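PDB 4OQJ: PKS from Streptomyces albus, which probably catalyses decarboxylative carbon-carbon bond formation between acyl chains on carrier proteins, as a ketosynthase of oxazolomycin biosynthesis. Local coordinates for residues Leu102-Leu111 against Thr166-Thr176. Sequence-based numbering, arbitrary orientation.
Sequences LIDPQQRQFL and TNDKDFVATRT
Gln-107 and Arg-175 meet where segments 105-111 and 171-176 of two helices in the thiolase-fold ketosynthase domain pack at a crossing angle of -39°, an example of a buried glutamine working as a knob in a hole. Its side chain sits among Asn-167, Phe-171, Val-172 and Arg-175, with CG 3.9 Å from Val-172 CB.

Polar bonds then fix both ends of the amide. Arg-175 NE and NH1 both donate side-on to Gln-107 OE1, NH1 at 2.9 Å, from one face of the amide; NH1 also reaches Ile-165 O. Gln-107 NE2 gives a weak bond to Asp-168 O and another bond to a water shared with Asp-104 OD2 and Asn-167 O. Just ahead of helix 105-121, Asp-104 N donates to Thr-166 O, and Asn-167 ND2 donates to Leu-102 O, while Asp-104, at the N-cap, accepts from Gln-106 N through OD1.

Apolar contacts flank this network. Ile-103 CG2 lies over one guanidinium face of Arg-175. With chi1 at -177°, the Phe-110 ring swings away from its own backbone N and lies against Val-172, CD2 3.8 Å from Val-172 CG2. Thr-176 OG1, bonded to Val-172 O, meets the ring edge 3.4 Å from Phe-110 CD2.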
# COMPACT_ATOMS: atom_id res chain seq x y z
N LEU A 102 -13.28 -20.20 -10.05
CA LEU A 102 -13.57 -19.40 -8.86
C LEU A 102 -12.82 -18.06 -8.84
O LEU A 102 -13.33 -17.08 -8.31
CB LEU A 102 -13.22 -20.19 -7.60
CG LEU A 102 -14.18 -21.32 -7.21
CD1 LEU A 102 -13.73 -21.93 -5.89
CD2 LEU A 102 -15.62 -20.85 -7.09
N ILE A 103 -11.61 -18.02 -9.40
CA ILE A 103 -10.78 -16.82 -9.31
C ILE A 103 -11.37 -15.68 -10.14
O ILE A 103 -11.71 -15.85 -11.32
CB ILE A 103 -9.33 -17.08 -9.77
CG1 ILE A 103 -8.68 -18.15 -8.90
CG2 ILE A 103 -8.49 -15.80 -9.66
CD1 ILE A 103 -7.32 -18.66 -9.43
N ASP A 104 -11.51 -14.53 -9.49
CA ASP A 104 -11.90 -13.29 -10.15
C ASP A 104 -11.08 -13.12 -11.44
O ASP A 104 -9.86 -13.18 -11.42
CB ASP A 104 -11.69 -12.12 -9.18
CG ASP A 104 -12.02 -10.74 -9.77
OD1 ASP A 104 -12.53 -10.64 -10.91
OD2 ASP A 104 -11.78 -9.73 -9.07
N PRO A 105 -11.77 -12.92 -12.58
CA PRO A 105 -11.04 -12.64 -13.83
C PRO A 105 -10.04 -11.48 -13.71
O PRO A 105 -9.04 -11.49 -14.40
CB PRO A 105 -12.15 -12.26 -14.82
CG PRO A 105 -13.38 -12.86 -14.26
CD PRO A 105 -13.23 -12.91 -12.78
N GLN A 106 -10.30 -10.50 -12.86
CA GLN A 106 -9.34 -9.42 -12.70
C GLN A 106 -7.99 -9.94 -12.20
O GLN A 106 -6.94 -9.45 -12.63
CB GLN A 106 -9.89 -8.37 -11.72
CG GLN A 106 -11.18 -7.72 -12.20
CD GLN A 106 -11.67 -6.67 -11.23
OE1 GLN A 106 -11.79 -5.49 -11.58
NE2 GLN A 106 -11.96 -7.09 -10.00
N GLN A 107 -8.02 -10.93 -11.31
CA GLN A 107 -6.79 -11.50 -10.74
C GLN A 107 -6.12 -12.43 -11.73
O GLN A 107 -4.90 -12.47 -11.81
CB GLN A 107 -7.09 -12.24 -9.43
CG GLN A 107 -7.61 -11.31 -8.35
CD GLN A 107 -7.52 -11.84 -6.93
OE1 GLN A 107 -6.66 -12.67 -6.61
NE2 GLN A 107 -8.39 -11.33 -6.07
N ARG A 108 -6.92 -13.16 -12.51
CA ARG A 108 -6.36 -14.00 -13.57
C ARG A 108 -5.67 -13.17 -14.63
O ARG A 108 -4.56 -13.47 -15.05
CB ARG A 108 -7.45 -14.84 -14.24
CG ARG A 108 -7.94 -16.01 -13.38
CD ARG A 108 -8.98 -16.77 -14.13
NE ARG A 108 -10.36 -16.56 -13.70
CZ ARG A 108 -11.41 -16.60 -14.51
NH1 ARG A 108 -11.26 -16.73 -15.82
NH2 ARG A 108 -12.63 -16.50 -14.00
N GLN A 109 -6.34 -12.11 -15.07
CA GLN A 109 -5.76 -11.24 -16.08
C GLN A 109 -4.52 -10.52 -15.53
O GLN A 109 -3.55 -10.31 -16.26
CB GLN A 109 -6.80 -10.24 -16.57
CG GLN A 109 -7.89 -10.89 -17.40
CD GLN A 109 -7.40 -11.32 -18.76
OE1 GLN A 109 -6.72 -10.57 -19.45
NE2 GLN A 109 -7.73 -12.55 -19.15
N PHE A 110 -4.54 -10.15 -14.25
CA PHE A 110 -3.37 -9.47 -13.69
C PHE A 110 -2.18 -10.43 -13.65
O PHE A 110 -1.05 -10.05 -13.91
CB PHE A 110 -3.58 -8.91 -12.28
CG PHE A 110 -2.37 -8.18 -11.79
CD1 PHE A 110 -2.07 -6.91 -12.29
CD2 PHE A 110 -1.48 -8.78 -10.94
CE1 PHE A 110 -0.92 -6.26 -11.90
CE2 PHE A 110 -0.32 -8.13 -10.54
CZ PHE A 110 -0.04 -6.87 -11.01
N LEU A 111 -2.46 -11.69 -13.31
CA LEU A 111 -1.42 -12.71 -13.24
C LEU A 111 -0.78 -12.93 -14.61
O LEU A 111 0.45 -12.96 -14.73
CB LEU A 111 -2.00 -14.03 -12.70
CG LEU A 111 -1.05 -15.24 -12.66
CD1 LEU A 111 0.31 -14.91 -11.98
CD2 LEU A 111 -1.72 -16.40 -11.95
N THR A 166 -9.95 -16.73 -3.33
CA THR A 166 -9.88 -16.59 -4.79
C THR A 166 -10.51 -15.30 -5.29
O THR A 166 -10.47 -15.02 -6.49
CB THR A 166 -10.55 -17.78 -5.53
OG1 THR A 166 -11.90 -17.94 -5.09
CG2 THR A 166 -9.79 -19.08 -5.28
N ASN A 167 -11.05 -14.48 -4.39
CA ASN A 167 -11.80 -13.29 -4.82
C ASN A 167 -11.57 -12.00 -4.05
O ASN A 167 -11.85 -10.92 -4.58
CB ASN A 167 -13.29 -13.60 -4.79
CG ASN A 167 -13.73 -14.35 -6.02
OD1 ASN A 167 -14.01 -13.75 -7.06
ND2 ASN A 167 -13.76 -15.68 -5.93
N ASP A 168 -11.09 -12.08 -2.82
CA ASP A 168 -10.94 -10.84 -2.06
C ASP A 168 -9.73 -10.05 -2.60
O ASP A 168 -8.78 -10.63 -3.14
CB ASP A 168 -10.81 -11.14 -0.57
CG ASP A 168 -11.34 -10.00 0.29
OD1 ASP A 168 -12.01 -9.10 -0.26
OD2 ASP A 168 -11.11 -10.02 1.52
N LYS A 169 -9.80 -8.73 -2.50
CA LYS A 169 -8.78 -7.84 -3.07
C LYS A 169 -7.37 -8.17 -2.59
O LYS A 169 -6.40 -8.02 -3.32
CB LYS A 169 -9.09 -6.37 -2.73
CG LYS A 169 -10.42 -5.89 -3.25
CD LYS A 169 -10.28 -4.61 -4.07
CE LYS A 169 -11.63 -4.17 -4.60
NZ LYS A 169 -11.56 -2.84 -5.25
N ASP A 170 -7.30 -8.61 -1.34
CA ASP A 170 -6.05 -8.93 -0.65
C ASP A 170 -5.17 -9.89 -1.40
O ASP A 170 -3.97 -9.96 -1.13
CB ASP A 170 -6.30 -9.57 0.72
CG ASP A 170 -7.17 -8.74 1.60
OD1 ASP A 170 -8.28 -8.38 1.17
OD2 ASP A 170 -6.74 -8.46 2.75
N PHE A 171 -5.75 -10.68 -2.30
CA PHE A 171 -5.01 -11.83 -2.82
C PHE A 171 -4.47 -11.61 -4.22
O PHE A 171 -3.77 -12.47 -4.72
CB PHE A 171 -5.91 -13.08 -2.75
CG PHE A 171 -6.33 -13.39 -1.34
CD1 PHE A 171 -5.43 -13.93 -0.44
CD2 PHE A 171 -7.60 -13.07 -0.89
CE1 PHE A 171 -5.80 -14.19 0.88
CE2 PHE A 171 -7.97 -13.33 0.42
CZ PHE A 171 -7.07 -13.88 1.31
N VAL A 172 -4.71 -10.45 -4.83
CA VAL A 172 -4.22 -10.25 -6.20
C VAL A 172 -2.69 -10.21 -6.23
O VAL A 172 -2.08 -10.84 -7.08
CB VAL A 172 -4.78 -8.98 -6.89
CG1 VAL A 172 -4.44 -7.68 -6.16
CG2 VAL A 172 -4.30 -8.90 -8.35
N ALA A 173 -2.08 -9.49 -5.29
CA ALA A 173 -0.64 -9.33 -5.29
C ALA A 173 0.02 -10.61 -4.80
O ALA A 173 1.02 -11.02 -5.36
CB ALA A 173 -0.22 -8.13 -4.42
N THR A 174 -0.53 -11.23 -3.76
CA THR A 174 0.09 -12.43 -3.21
C THR A 174 -0.08 -13.68 -4.10
O THR A 174 0.80 -14.52 -4.15
CB THR A 174 -0.46 -12.74 -1.81
OG1 THR A 174 -1.87 -12.94 -1.89
CG2 THR A 174 -0.12 -11.61 -0.85
N ARG A 175 -1.21 -13.81 -4.79
CA ARG A 175 -1.37 -14.88 -5.78
C ARG A 175 -0.28 -14.77 -6.82
O ARG A 175 0.35 -15.77 -7.19
CB ARG A 175 -2.73 -14.83 -6.47
CG ARG A 175 -2.91 -15.94 -7.52
CD ARG A 175 -4.26 -15.86 -8.20
NE ARG A 175 -5.23 -15.31 -7.30
CZ ARG A 175 -5.79 -15.98 -6.30
NH1 ARG A 175 -6.63 -15.37 -5.49
NH2 ARG A 175 -5.50 -17.26 -6.11
N THR A 176 -0.02 -13.54 -7.27
CA THR A 176 1.02 -13.31 -8.26
C THR A 176 2.38 -13.65 -7.67
O THR A 176 3.20 -14.28 -8.34
CB THR A 176 0.97 -11.84 -8.76
OG1 THR A 176 -0.32 -11.59 -9.32
CG2 THR A 176 2.02 -11.58 -9.81
O HOH W 1 -10.53 -9.59 -6.63
O HOH W 2 -3.45 -12.54 -9.32